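Local structure of De novo designed switch protein caging a hemagglutinin binder (sCageHA267_1S) (Synthetic construct, 7CBC) at residues A5-E10 / R90-G95; S98-L103 / S195-A200; L123-K128 / R223-L228; Q130-R135 / R158-I163; I277-A282 / E290-L295. The protein cages a hemagglutinin binder in a designed helical bundle, and probably works as a biosensor component that releases the binder when the switch opens. One frame throughout, in Å; residues are numbered along the deposited sequence.

Contact 1: residues A5-E10 / R90-G95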
# COMPACT_ATOMS: atom_id res chain seq x y z
N ALA A 5 -20.30 14.50 14.07
CA ALA A 5 -19.05 14.87 13.42
C ALA A 5 -17.88 14.11 14.03
O ALA A 5 -16.96 13.69 13.32
CB ALA A 5 -18.83 16.37 13.52
N ARG A 6 -17.88 13.93 15.36
CA ARG A 6 -16.80 13.20 16.00
C ARG A 6 -16.80 11.74 15.59
O ARG A 6 -15.75 11.10 15.54
CB ARG A 6 -16.90 13.30 17.52
CG ARG A 6 -16.70 14.68 18.04
CD ARG A 6 -16.73 14.69 19.56
NE ARG A 6 -15.41 15.03 20.05
CZ ARG A 6 -15.01 16.28 20.27
NH1 ARG A 6 -15.84 17.30 20.05
NH2 ARG A 6 -13.78 16.52 20.70
N LYS A 7 -17.98 11.20 15.33
CA LYS A 7 -18.08 9.81 14.93
C LYS A 7 -17.54 9.62 13.52
O LYS A 7 -16.81 8.66 13.26
CB LYS A 7 -19.54 9.37 15.11
CG LYS A 7 -20.05 8.10 14.44
CD LYS A 7 -19.01 7.02 14.10
CE LYS A 7 -18.17 6.46 15.23
NZ LYS A 7 -17.10 5.63 14.61
N LEU A 8 -17.83 10.56 12.62
CA LEU A 8 -17.29 10.49 11.27
C LEU A 8 -15.77 10.54 11.27
O LEU A 8 -15.11 9.68 10.67
CB LEU A 8 -17.86 11.62 10.42
CG LEU A 8 -19.33 11.39 10.10
CD1 LEU A 8 -19.99 12.68 9.60
CD2 LEU A 8 -19.45 10.28 9.08
N LEU A 9 -15.20 11.53 11.96
CA LEU A 9 -13.74 11.61 12.04
C LEU A 9 -13.16 10.35 12.68
O LEU A 9 -12.12 9.85 12.25
CB LEU A 9 -13.34 12.85 12.83
CG LEU A 9 -11.85 13.17 12.92
CD1 LEU A 9 -11.24 13.36 11.53
CD2 LEU A 9 -11.63 14.40 13.79
N GLU A 10 -13.84 9.81 13.69
CA GLU A 10 -13.39 8.58 14.33
C GLU A 10 -13.40 7.40 13.35
O GLU A 10 -12.48 6.57 13.35
CB GLU A 10 -14.27 8.34 15.55
CG GLU A 10 -14.11 7.03 16.29
CD GLU A 10 -15.34 6.75 17.17
OE1 GLU A 10 -15.90 5.63 17.11
OE2 GLU A 10 -15.77 7.68 17.90
N ARG A 90 -22.13 3.72 11.17
CA ARG A 90 -23.48 3.77 10.62
C ARG A 90 -24.54 3.58 11.71
O ARG A 90 -25.63 4.15 11.61
CB ARG A 90 -23.61 2.71 9.52
CG ARG A 90 -24.90 2.75 8.73
CD ARG A 90 -24.72 2.25 7.29
NE ARG A 90 -23.72 1.19 7.19
CZ ARG A 90 -22.56 1.31 6.54
NH1 ARG A 90 -22.25 2.44 5.91
NH2 ARG A 90 -21.72 0.29 6.51
N GLU A 91 -24.21 2.81 12.75
CA GLU A 91 -25.16 2.60 13.85
C GLU A 91 -25.53 3.92 14.52
O GLU A 91 -26.66 4.10 14.98
CB GLU A 91 -24.56 1.63 14.88
CG GLU A 91 -25.53 1.18 15.97
CD GLU A 91 -25.54 2.06 17.23
OE1 GLU A 91 -25.02 3.20 17.20
OE2 GLU A 91 -26.07 1.60 18.27
N ALA A 92 -24.57 4.84 14.62
CA ALA A 92 -24.89 6.15 15.17
C ALA A 92 -25.50 7.07 14.12
O ALA A 92 -26.39 7.87 14.44
CB ALA A 92 -23.65 6.79 15.79
N ILE A 93 -25.06 6.96 12.86
CA ILE A 93 -25.48 7.91 11.83
C ILE A 93 -26.85 7.54 11.27
O ILE A 93 -27.75 8.38 11.18
CB ILE A 93 -24.43 7.99 10.70
CG1 ILE A 93 -23.19 8.80 11.12
CG2 ILE A 93 -25.03 8.57 9.42
CD1 ILE A 93 -23.20 9.31 12.53
N SER A 94 -27.03 6.27 10.88
CA SER A 94 -28.24 5.87 10.15
C SER A 94 -29.51 6.22 10.90
O SER A 94 -30.52 6.57 10.28
CB SER A 94 -28.20 4.37 9.85
OG SER A 94 -27.58 4.13 8.60
N GLY A 95 -29.50 6.12 12.23
CA GLY A 95 -30.70 6.36 12.99
C GLY A 95 -30.90 7.77 13.48
O GLY A 95 -31.86 8.03 14.21

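Contact 2: residues S98-L103 / S195-A200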
# COMPACT_ATOMS: atom_id res chain seq x y z
N SER A 98 -29.83 12.59 10.05
CA SER A 98 -29.01 13.71 9.59
C SER A 98 -28.60 13.44 8.15
O SER A 98 -27.82 12.52 7.87
CB SER A 98 -27.78 13.89 10.49
OG SER A 98 -27.03 15.03 10.11
N TYR A 99 -29.13 14.25 7.22
CA TYR A 99 -28.79 14.06 5.81
C TYR A 99 -27.30 14.27 5.56
O TYR A 99 -26.73 13.64 4.66
CB TYR A 99 -29.63 15.00 4.95
CG TYR A 99 -29.11 15.23 3.55
CD1 TYR A 99 -29.33 14.31 2.53
CD2 TYR A 99 -28.39 16.38 3.24
CE1 TYR A 99 -28.85 14.53 1.23
CE2 TYR A 99 -27.90 16.61 1.97
CZ TYR A 99 -28.13 15.68 0.96
OH TYR A 99 -27.63 15.93 -0.30
N LEU A 100 -26.66 15.14 6.34
CA LEU A 100 -25.24 15.43 6.11
C LEU A 100 -24.36 14.32 6.66
O LEU A 100 -23.41 13.89 6.00
CB LEU A 100 -24.88 16.79 6.73
CG LEU A 100 -25.62 18.01 6.16
CD1 LEU A 100 -25.46 19.22 7.05
CD2 LEU A 100 -25.15 18.33 4.75
N ALA A 101 -24.66 13.83 7.86
CA ALA A 101 -23.94 12.69 8.42
C ALA A 101 -24.01 11.49 7.48
O ALA A 101 -23.00 10.81 7.25
CB ALA A 101 -24.51 12.33 9.79
N LYS A 102 -25.20 11.20 6.93
CA LYS A 102 -25.33 10.05 6.04
C LYS A 102 -24.57 10.26 4.74
O LYS A 102 -24.02 9.32 4.17
CB LYS A 102 -26.81 9.76 5.77
CG LYS A 102 -27.60 9.28 6.99
CD LYS A 102 -29.13 9.28 6.75
CE LYS A 102 -29.56 8.17 5.78
NZ LYS A 102 -31.05 8.00 5.70
N LEU A 103 -24.55 11.50 4.24
CA LEU A 103 -23.83 11.81 3.01
C LEU A 103 -22.32 11.66 3.20
O LEU A 103 -21.63 11.06 2.37
CB LEU A 103 -24.17 13.22 2.57
CG LEU A 103 -23.64 13.64 1.21
CD1 LEU A 103 -24.35 12.82 0.15
CD2 LEU A 103 -23.88 15.12 0.99
N SER A 195 -24.68 26.28 9.81
CA SER A 195 -23.46 25.76 10.41
C SER A 195 -23.24 24.29 10.09
O SER A 195 -22.10 23.83 10.02
CB SER A 195 -23.49 25.97 11.92
OG SER A 195 -24.65 25.37 12.49
N GLY A 196 -24.33 23.53 9.90
CA GLY A 196 -24.19 22.11 9.59
C GLY A 196 -23.59 21.86 8.23
O GLY A 196 -22.85 20.89 8.04
N SER A 197 -23.90 22.73 7.25
CA SER A 197 -23.32 22.61 5.92
C SER A 197 -21.85 22.99 5.93
O SER A 197 -21.02 22.31 5.31
CB SER A 197 -24.10 23.46 4.92
OG SER A 197 -25.30 22.82 4.53
N GLU A 198 -21.50 24.08 6.62
CA GLU A 198 -20.09 24.46 6.67
C GLU A 198 -19.27 23.43 7.44
O GLU A 198 -18.13 23.14 7.07
CB GLU A 198 -19.93 25.86 7.26
CG GLU A 198 -20.04 26.98 6.21
CD GLU A 198 -18.95 26.89 5.13
OE1 GLU A 198 -17.82 26.46 5.44
OE2 GLU A 198 -19.23 27.25 3.96
N LEU A 199 -19.84 22.85 8.51
CA LEU A 199 -19.15 21.75 9.18
C LEU A 199 -18.91 20.59 8.22
O LEU A 199 -17.80 20.04 8.17
CB LEU A 199 -19.94 21.26 10.39
CG LEU A 199 -19.17 20.24 11.24
CD1 LEU A 199 -17.79 20.76 11.58
CD2 LEU A 199 -19.91 19.90 12.53
N ALA A 200 -19.92 20.22 7.44
CA ALA A 200 -19.78 19.13 6.49
C ALA A 200 -18.71 19.43 5.45
O ALA A 200 -17.92 18.53 5.10
CB ALA A 200 -21.13 18.84 5.83

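Contact 3: residues L123-K128 / R223-L228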
# COMPACT_ATOMS: atom_id res chain seq x y z
N LEU A 123 -1.55 -5.99 -5.24
CA LEU A 123 -1.07 -7.33 -4.93
C LEU A 123 -1.07 -8.21 -6.17
O LEU A 123 -0.18 -9.05 -6.35
CB LEU A 123 -1.93 -7.94 -3.82
CG LEU A 123 -1.58 -9.37 -3.42
CD1 LEU A 123 -0.10 -9.52 -3.12
CD2 LEU A 123 -2.41 -9.83 -2.23
N GLU A 124 -2.04 -8.01 -7.06
CA GLU A 124 -2.10 -8.82 -8.26
C GLU A 124 -0.90 -8.53 -9.16
O GLU A 124 -0.28 -9.47 -9.69
CB GLU A 124 -3.45 -8.59 -8.96
CG GLU A 124 -4.62 -9.21 -8.17
CD GLU A 124 -6.03 -8.77 -8.63
OE1 GLU A 124 -7.03 -9.36 -8.15
OE2 GLU A 124 -6.13 -7.84 -9.46
N ALA A 125 -0.51 -7.26 -9.29
CA ALA A 125 0.70 -6.94 -10.03
C ALA A 125 1.93 -7.55 -9.38
O ALA A 125 2.86 -7.96 -10.07
CB ALA A 125 0.87 -5.42 -10.15
N ALA A 126 1.97 -7.61 -8.05
CA ALA A 126 3.12 -8.24 -7.41
C ALA A 126 3.16 -9.74 -7.67
O ALA A 126 4.24 -10.32 -7.86
CB ALA A 126 3.12 -7.95 -5.90
N ALA A 127 1.99 -10.40 -7.68
CA ALA A 127 1.97 -11.82 -8.02
C ALA A 127 2.38 -12.06 -9.46
O ALA A 127 3.12 -13.01 -9.76
CB ALA A 127 0.58 -12.41 -7.76
N LYS A 128 1.90 -11.22 -10.39
CA LYS A 128 2.25 -11.41 -11.79
C LYS A 128 3.75 -11.25 -12.02
O LYS A 128 4.35 -12.05 -12.75
CB LYS A 128 1.47 -10.44 -12.68
CG LYS A 128 -0.02 -10.74 -12.76
CD LYS A 128 -0.71 -9.76 -13.68
CE LYS A 128 -2.21 -9.93 -13.67
NZ LYS A 128 -2.83 -9.03 -14.69
N ARG A 223 5.95 2.35 -6.24
CA ARG A 223 7.30 2.79 -6.58
C ARG A 223 8.34 1.79 -6.12
O ARG A 223 9.31 1.51 -6.84
CB ARG A 223 7.58 4.17 -5.97
CG ARG A 223 6.85 5.28 -6.70
CD ARG A 223 7.38 6.65 -6.32
NE ARG A 223 7.09 6.97 -4.94
CZ ARG A 223 6.06 7.70 -4.54
NH1 ARG A 223 5.20 8.19 -5.43
NH2 ARG A 223 5.87 7.93 -3.25
N ALA A 224 8.17 1.22 -4.93
CA ALA A 224 9.10 0.20 -4.46
C ALA A 224 9.03 -1.04 -5.33
O ALA A 224 10.06 -1.66 -5.63
CB ALA A 224 8.80 -0.14 -3.00
N LEU A 225 7.82 -1.45 -5.72
CA LEU A 225 7.68 -2.62 -6.58
C LEU A 225 8.40 -2.41 -7.91
O LEU A 225 9.14 -3.29 -8.38
CB LEU A 225 6.21 -2.94 -6.81
CG LEU A 225 5.85 -4.15 -7.68
CD1 LEU A 225 6.48 -5.43 -7.11
CD2 LEU A 225 4.32 -4.32 -7.88
N ALA A 226 8.21 -1.24 -8.53
CA ALA A 226 8.87 -0.94 -9.80
C ALA A 226 10.39 -0.92 -9.66
O ALA A 226 11.11 -1.54 -10.45
CB ALA A 226 8.36 0.37 -10.38
N GLN A 227 10.90 -0.22 -8.64
CA GLN A 227 12.35 -0.20 -8.43
C GLN A 227 12.90 -1.60 -8.16
O GLN A 227 13.99 -1.95 -8.64
CB GLN A 227 12.70 0.74 -7.29
CG GLN A 227 12.71 2.20 -7.70
CD GLN A 227 12.87 3.12 -6.51
OE1 GLN A 227 12.15 3.00 -5.52
NE2 GLN A 227 13.83 4.04 -6.60
N LEU A 228 12.17 -2.41 -7.39
CA LEU A 228 12.61 -3.78 -7.16
C LEU A 228 12.67 -4.58 -8.46
O LEU A 228 13.57 -5.40 -8.66
CB LEU A 228 11.70 -4.47 -6.16
CG LEU A 228 11.98 -4.15 -4.70
CD1 LEU A 228 11.23 -5.14 -3.83
CD2 LEU A 228 13.47 -4.15 -4.39

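Contact 4: residues Q130-R135 / R158-I163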
# COMPACT_ATOMS: atom_id res chain seq x y z
N GLN A 130 6.05 -11.86 -9.82
CA GLN A 130 6.70 -13.03 -9.24
C GLN A 130 6.65 -14.22 -10.19
O GLN A 130 7.68 -14.85 -10.48
CB GLN A 130 6.06 -13.40 -7.91
CG GLN A 130 6.83 -14.47 -7.15
CD GLN A 130 8.08 -13.92 -6.49
OE1 GLN A 130 8.47 -12.77 -6.72
NE2 GLN A 130 8.72 -14.73 -5.66
N GLU A 131 5.46 -14.55 -10.68
CA GLU A 131 5.32 -15.65 -11.63
C GLU A 131 6.20 -15.42 -12.86
O GLU A 131 6.91 -16.33 -13.31
CB GLU A 131 3.85 -15.80 -12.01
CG GLU A 131 3.59 -16.49 -13.33
CD GLU A 131 2.14 -16.35 -13.76
OE1 GLU A 131 1.51 -15.36 -13.34
OE2 GLU A 131 1.65 -17.22 -14.51
N LEU A 132 6.18 -14.20 -13.39
CA LEU A 132 7.09 -13.83 -14.46
C LEU A 132 8.54 -14.06 -14.06
O LEU A 132 9.33 -14.58 -14.85
CB LEU A 132 6.88 -12.36 -14.84
CG LEU A 132 7.88 -11.85 -15.88
CD1 LEU A 132 7.39 -12.24 -17.26
CD2 LEU A 132 8.03 -10.35 -15.77
N ASN A 133 8.91 -13.67 -12.84
CA ASN A 133 10.31 -13.78 -12.45
C ASN A 133 10.72 -15.24 -12.27
O ASN A 133 11.89 -15.58 -12.52
CB ASN A 133 10.56 -12.98 -11.18
CG ASN A 133 10.52 -11.49 -11.43
OD1 ASN A 133 10.82 -11.02 -12.53
ND2 ASN A 133 10.09 -10.73 -10.42
N ILE A 134 9.80 -16.10 -11.86
CA ILE A 134 10.13 -17.52 -11.73
C ILE A 134 10.27 -18.15 -13.11
O ILE A 134 11.22 -18.90 -13.38
CB ILE A 134 9.06 -18.23 -10.89
CG1 ILE A 134 8.92 -17.54 -9.54
CG2 ILE A 134 9.44 -19.69 -10.72
CD1 ILE A 134 7.83 -18.13 -8.68
N ARG A 135 9.31 -17.89 -13.99
CA ARG A 135 9.34 -18.43 -15.34
C ARG A 135 10.60 -18.00 -16.06
O ARG A 135 11.21 -18.79 -16.81
CB ARG A 135 8.09 -17.99 -16.10
CG ARG A 135 7.78 -18.82 -17.33
CD ARG A 135 6.67 -18.21 -18.19
NE ARG A 135 5.57 -17.63 -17.42
CZ ARG A 135 5.11 -16.39 -17.59
NH1 ARG A 135 5.67 -15.60 -18.51
NH2 ARG A 135 4.11 -15.93 -16.85
N ARG A 158 9.57 -6.37 -21.17
CA ARG A 158 8.33 -5.83 -21.73
C ARG A 158 7.14 -6.14 -20.83
O ARG A 158 6.36 -5.24 -20.49
CB ARG A 158 8.09 -6.37 -23.14
CG ARG A 158 6.62 -6.38 -23.58
CD ARG A 158 6.41 -6.97 -24.99
NE ARG A 158 7.24 -8.15 -25.23
CZ ARG A 158 8.12 -8.27 -26.22
NH1 ARG A 158 8.28 -7.28 -27.09
NH2 ARG A 158 8.85 -9.37 -26.35
N ARG A 159 6.99 -7.40 -20.42
CA ARG A 159 5.85 -7.80 -19.60
C ARG A 159 5.88 -7.12 -18.24
O ARG A 159 4.83 -6.71 -17.73
CB ARG A 159 5.80 -9.31 -19.43
CG ARG A 159 4.76 -9.99 -20.31
CD ARG A 159 3.36 -9.42 -20.03
NE ARG A 159 2.61 -10.17 -19.02
CZ ARG A 159 1.47 -9.76 -18.48
NH1 ARG A 159 0.92 -8.60 -18.85
NH2 ARG A 159 0.86 -10.50 -17.56
N SER A 160 7.06 -7.02 -17.63
CA SER A 160 7.21 -6.29 -16.38
C SER A 160 6.61 -4.89 -16.47
O SER A 160 5.81 -4.48 -15.60
CB SER A 160 8.69 -6.18 -16.01
OG SER A 160 9.20 -7.43 -15.59
N LYS A 161 6.98 -4.14 -17.51
CA LYS A 161 6.51 -2.76 -17.60
C LYS A 161 5.04 -2.68 -17.96
O LYS A 161 4.35 -1.77 -17.49
CB LYS A 161 7.35 -1.97 -18.61
CG LYS A 161 7.19 -0.47 -18.40
CD LYS A 161 8.17 0.35 -19.22
CE LYS A 161 7.96 1.83 -18.95
NZ LYS A 161 6.51 2.23 -19.01
N GLU A 162 4.53 -3.61 -18.78
CA GLU A 162 3.09 -3.70 -18.97
C GLU A 162 2.38 -3.97 -17.65
O GLU A 162 1.35 -3.35 -17.35
CB GLU A 162 2.74 -4.79 -19.99
CG GLU A 162 3.29 -4.55 -21.41
CD GLU A 162 3.04 -5.72 -22.37
OE1 GLU A 162 2.30 -6.67 -22.01
OE2 GLU A 162 3.57 -5.69 -23.51
N ILE A 163 2.91 -4.89 -16.84
CA ILE A 163 2.28 -5.20 -15.55
C ILE A 163 2.31 -3.98 -14.62
O ILE A 163 1.31 -3.63 -14.00
CB ILE A 163 2.96 -6.42 -14.90
CG1 ILE A 163 2.65 -7.70 -15.67
CG2 ILE A 163 2.54 -6.54 -13.43
CD1 ILE A 163 3.61 -8.86 -15.34

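Contact 5: residues I277-A282 / E290-L295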
# COMPACT_ATOMS: atom_id res chain seq x y z
N ILE A 277 -0.74 14.22 11.60
CA ILE A 277 -1.71 14.80 10.67
C ILE A 277 -3.11 14.75 11.27
O ILE A 277 -3.84 15.75 11.26
CB ILE A 277 -1.65 14.09 9.31
CG1 ILE A 277 -0.42 14.53 8.54
CG2 ILE A 277 -2.89 14.42 8.48
CD1 ILE A 277 0.17 13.46 7.72
N ALA A 278 -3.49 13.59 11.82
CA ALA A 278 -4.78 13.50 12.51
C ALA A 278 -4.83 14.45 13.69
O ALA A 278 -5.85 15.11 13.93
CB ALA A 278 -5.03 12.06 12.97
N ALA A 279 -3.73 14.52 14.46
CA ALA A 279 -3.67 15.45 15.57
C ALA A 279 -3.93 16.88 15.11
O ALA A 279 -4.66 17.62 15.77
CB ALA A 279 -2.32 15.35 16.27
N LYS A 280 -3.36 17.27 13.97
CA LYS A 280 -3.59 18.62 13.46
C LYS A 280 -5.05 18.81 13.06
O LYS A 280 -5.68 19.82 13.41
CB LYS A 280 -2.67 18.93 12.29
CG LYS A 280 -2.74 20.38 11.85
CD LYS A 280 -1.81 20.68 10.67
CE LYS A 280 -1.99 22.13 10.20
NZ LYS A 280 -1.09 22.51 9.08
N ILE A 281 -5.60 17.83 12.33
CA ILE A 281 -7.01 17.89 11.95
C ILE A 281 -7.91 18.04 13.18
O ILE A 281 -8.79 18.90 13.22
CB ILE A 281 -7.39 16.65 11.11
CG1 ILE A 281 -6.78 16.78 9.72
CG2 ILE A 281 -8.90 16.51 11.00
CD1 ILE A 281 -6.85 15.51 8.89
N ALA A 282 -7.68 17.22 14.22
CA ALA A 282 -8.54 17.29 15.40
C ALA A 282 -8.41 18.62 16.12
O ALA A 282 -9.38 19.11 16.72
CB ALA A 282 -8.22 16.16 16.37
N GLU A 290 -7.01 15.95 25.72
CA GLU A 290 -7.59 14.67 26.09
C GLU A 290 -8.39 14.08 24.93
O GLU A 290 -8.33 12.87 24.67
CB GLU A 290 -8.48 14.82 27.33
CG GLU A 290 -7.92 15.76 28.38
CD GLU A 290 -8.36 17.22 28.20
OE1 GLU A 290 -9.48 17.57 28.66
OE2 GLU A 290 -7.60 18.01 27.61
N GLN A 291 -9.12 14.93 24.20
CA GLN A 291 -9.90 14.43 23.08
C GLN A 291 -9.02 14.01 21.92
O GLN A 291 -9.34 13.06 21.20
CB GLN A 291 -10.90 15.50 22.64
CG GLN A 291 -11.99 15.71 23.64
CD GLN A 291 -12.79 16.96 23.35
OE1 GLN A 291 -12.28 17.91 22.74
NE2 GLN A 291 -14.05 16.95 23.74
N ILE A 292 -7.91 14.72 21.71
CA ILE A 292 -6.98 14.33 20.65
C ILE A 292 -6.28 13.03 21.02
O ILE A 292 -6.12 12.13 20.18
CB ILE A 292 -5.98 15.46 20.38
CG1 ILE A 292 -6.71 16.63 19.73
CG2 ILE A 292 -4.86 14.98 19.48
CD1 ILE A 292 -5.89 17.86 19.58
N LYS A 293 -5.85 12.88 22.28
CA LYS A 293 -5.18 11.65 22.66
C LYS A 293 -6.14 10.46 22.62
O LYS A 293 -5.72 9.34 22.29
CB LYS A 293 -4.53 11.79 24.04
CG LYS A 293 -3.42 12.85 24.07
CD LYS A 293 -2.45 12.65 25.23
CE LYS A 293 -1.19 11.89 24.78
NZ LYS A 293 -1.33 10.41 24.84
N GLU A 294 -7.42 10.67 22.94
CA GLU A 294 -8.39 9.59 22.80
C GLU A 294 -8.61 9.24 21.33
O GLU A 294 -8.81 8.07 20.98
CB GLU A 294 -9.72 9.98 23.46
CG GLU A 294 -10.69 8.80 23.64
CD GLU A 294 -12.15 9.23 23.67
OE1 GLU A 294 -12.44 10.36 24.14
OE2 GLU A 294 -13.01 8.43 23.23
N LEU A 295 -8.57 10.26 20.46
CA LEU A 295 -8.77 10.01 19.04
C LEU A 295 -7.60 9.24 18.46
O LEU A 295 -7.79 8.31 17.66
CB LEU A 295 -8.98 11.33 18.32
CG LEU A 295 -9.08 11.35 16.80
CD1 LEU A 295 -10.50 10.98 16.32
CD2 LEU A 295 -8.71 12.73 16.31

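Contact 1: residues A5-E10 / R90-G95
Segments 5-10 and 90-95 run in opposite directions and come nearest at Lys7 and Ala92, whose CA atoms are 7.7 Å apart. Their helices, 3-46 and 50-93, are neighbouring antiparallel members of the six-helix bundle. The meeting is apolar although one partner is a lysine: its CG lies 3.9 Å from Ile93 CD1, and Lys7 CG is 4.1 Å from Ala92 CB. The small methyl of Ala92 lets the two helices approach, while the longer Ile93 reaches across and also packs on Ala101 and Lys102 of helix 99-142. Lys7 suits a place between core and surface because its alkyl chain can cover these apolar groups before its charge is placed elsewhere. With CG opposite the backbone N (chi1 163°), the chain starts toward Ala92 and Ile93, then bends back to its own helix. There it meets Glu10, a carboxylate that also has Glu88 close by, so the ammonium probably eases the repulsion between them. A serine in place of Lys7 would probably leave Ala92 CB and Ile93 CD1 less well covered and Glu10 without its salt-bridge partner. Lys7 NZ makes that bond to Glu10 OE1 at 2.8 Å, approaching from above the carboxylate plane, 68° out of it.

Contact 2: residues S98-L103 / S195-A200
Leu100 lays its branched end over the first two turns of helix 195-239, overlapping Gly196, Ser197 and Ala200. Two members of the six-helix bundle begin side by side here: the segment axes are nearly parallel, at 12°, and come within 10.4 Å of each other. One leucine bridges the gap. Its CG stands opposite the carbonyl carbon (chi1 -62°), and from there the two methyls diverge. Leu100 CD2 faces Ala200 CB at 4.2 Å, an ordinary apolar contact. Leu100 CD1 instead lies against the backbone, 3.8 Å from Ser197 N. Gly196 fits this place because it has no side chain; a CB there would be only 3.4 Å from Leu100 CD1. Ala200, with a single methyl, is buried between Leu100 and Ile189 of helix 146-190, where it fills the space without pushing the helices apart. Helix 99-142 itself is started by Ser98 at its N-cap, a hydroxyl residue well suited to meeting the first backbone N-H groups; its OG accepts a weak but straight bond from Ala101 N at 3.5 Å. The closest approach between the segments is that of Leu100 CD1 to Gly196 O, 3.3 Å, at a carbonyl oxygen that also accepts the helical hydrogen bond from Ala200 N.

Contact 3: residues L123-K128 / R223-L228
Leu225 carries this contact, reaching from helix 195-239 to Ala125 and Ala126 on helix 99-142. The two helices run in the same general direction within the six-helix bundle, and this is one of its buried layers: a large aliphatic side chain from one helix is set against small ones on the next. Leu225 gives most of the covered surface. A chi1 of -179° sends its CG away from its own backbone N, which extends the side chain across the gap and brings its two methyls against the other helix. Leu225 CD2 is the deeper of the pair, lying 4.0 Å from Ala126 N and so resting against the helical backbone. Ala126 comes next in buried surface. Its CB is 4.3 Å from Leu225 CD2 and only slightly farther, 4.4 Å, from Leu225 CD1, so both branches of the leucine flank one methyl. Ala125, third in order, points its CB toward Leu225; it also packs on Ile163 and Ala167 of helix 146-190. Alanine suits both places because a short side chain exposes the helix surface to the leucine, and the CA atoms of Ala126 and Leu225 can lie just 7.3 Å apart. Met30 of helix 3-46 also packs on Leu225, so a further helix joins the layer. The contact with Ala125 is made by the same methyl, Leu225 CD2, which lies 4.3 Å from Ala125 CB.

Contact 4: residues Q130-R135 / R158-I163
Leu132 supplies the apolar part of this contact, filling the interface between helices 99-142 and 146-190, an antiparallel pair joined by a short turn in the six-helix bundle. Its chi1 of 175° points the chain straight at the neighbouring helix, and Leu132 splits its methyls between two residues: CD1 touches Arg159 CB at 4.0 Å, and CD2 goes to Ser160. Arginine suits the flank of the interface, since its CB can meet the leucine while the rest of its chain bends back over its own helix. The polar part centres on Ser160, a small residue that admits the leucine closely. Its buried OG is satisfied by Ala156 O and by Gln229 NE2 of helix 195-239; the same glutamine binds Asn133, so a polar network adjoins the leucine. Charge stays toward the outside and within each helix: Arg135 NH2 and Glu131 OE2 form a long salt bridge of 3.6 Å, and Arg159 pairs at long range with Glu162, whose OE1 lies in the guanidinium plane at its edge. One face of that guanidinium is covered by Ile163 CG1, 3.6 Å above its centre. The tightest approach between the two segments is Leu132 CD2 to Ser160 OG, 3.2 Å.

Contact 5: residues I277-A282 / E290-L295
Ala282 N donates to Ala278 O at 2.8 Å, a helical bond between two alanines that lie on the face turned toward Ile292 and Leu295. What joins the two segments is hydrocarbon. Ile292 places CG1 3.7 Å from Ala282 CB. The other branch, Ile292 CG2, projects on the side away from the backbone N and meets Ala279 CB at 4.1 Å, so the β-branched side chain straddles two alanines one turn apart. Helices 274-284 and 289-298 thus form a helical hairpin, their segment axes 9.8 Å apart at an angle of 141°. Helix 303-315 packs on both, with Ala309 against Ala279 and Val310 against Ile292, making a small three-helix domain that is probably the caged binder. The disulfide between Cys275 and Cys301 ties it together. Alanines suit one side because they admit the larger isoleucine and leucine of the other. Were Ile292 cut back to an alanine, a gap would probably open beside Ala279 and Ala282, and Val310 would lose one of its packing partners. Leu295, which also packs on Thr13 of helix 3-46, presses CD2 to within 3.5 Å of Ala282 CB, tighter than usual for two methyls.

Contacts 1 to 4 join helices of the long bundle, whereas contact 5 lies within the small C-terminal domain docked on it; all are buried except contact 2, which is partly buried. Contacts 2 and 3 hold the same two helices, 99-142 and 195-239, with centres 40 Å apart: contact 3 is purely aliphatic, while contact 2 uses glycine, beside an N-cap at the start of one helix. Contact 4 adjoins contact 3, Ile163 packing on Ala125 and Lys128, but adds buried polar groups and outer ion pairs. Contact 1 touches contact 2 through Ile93 and Ala101, and contact 5 through Leu9, which packs on Ile281 and Leu295, linking the bundle's end to the docked domain.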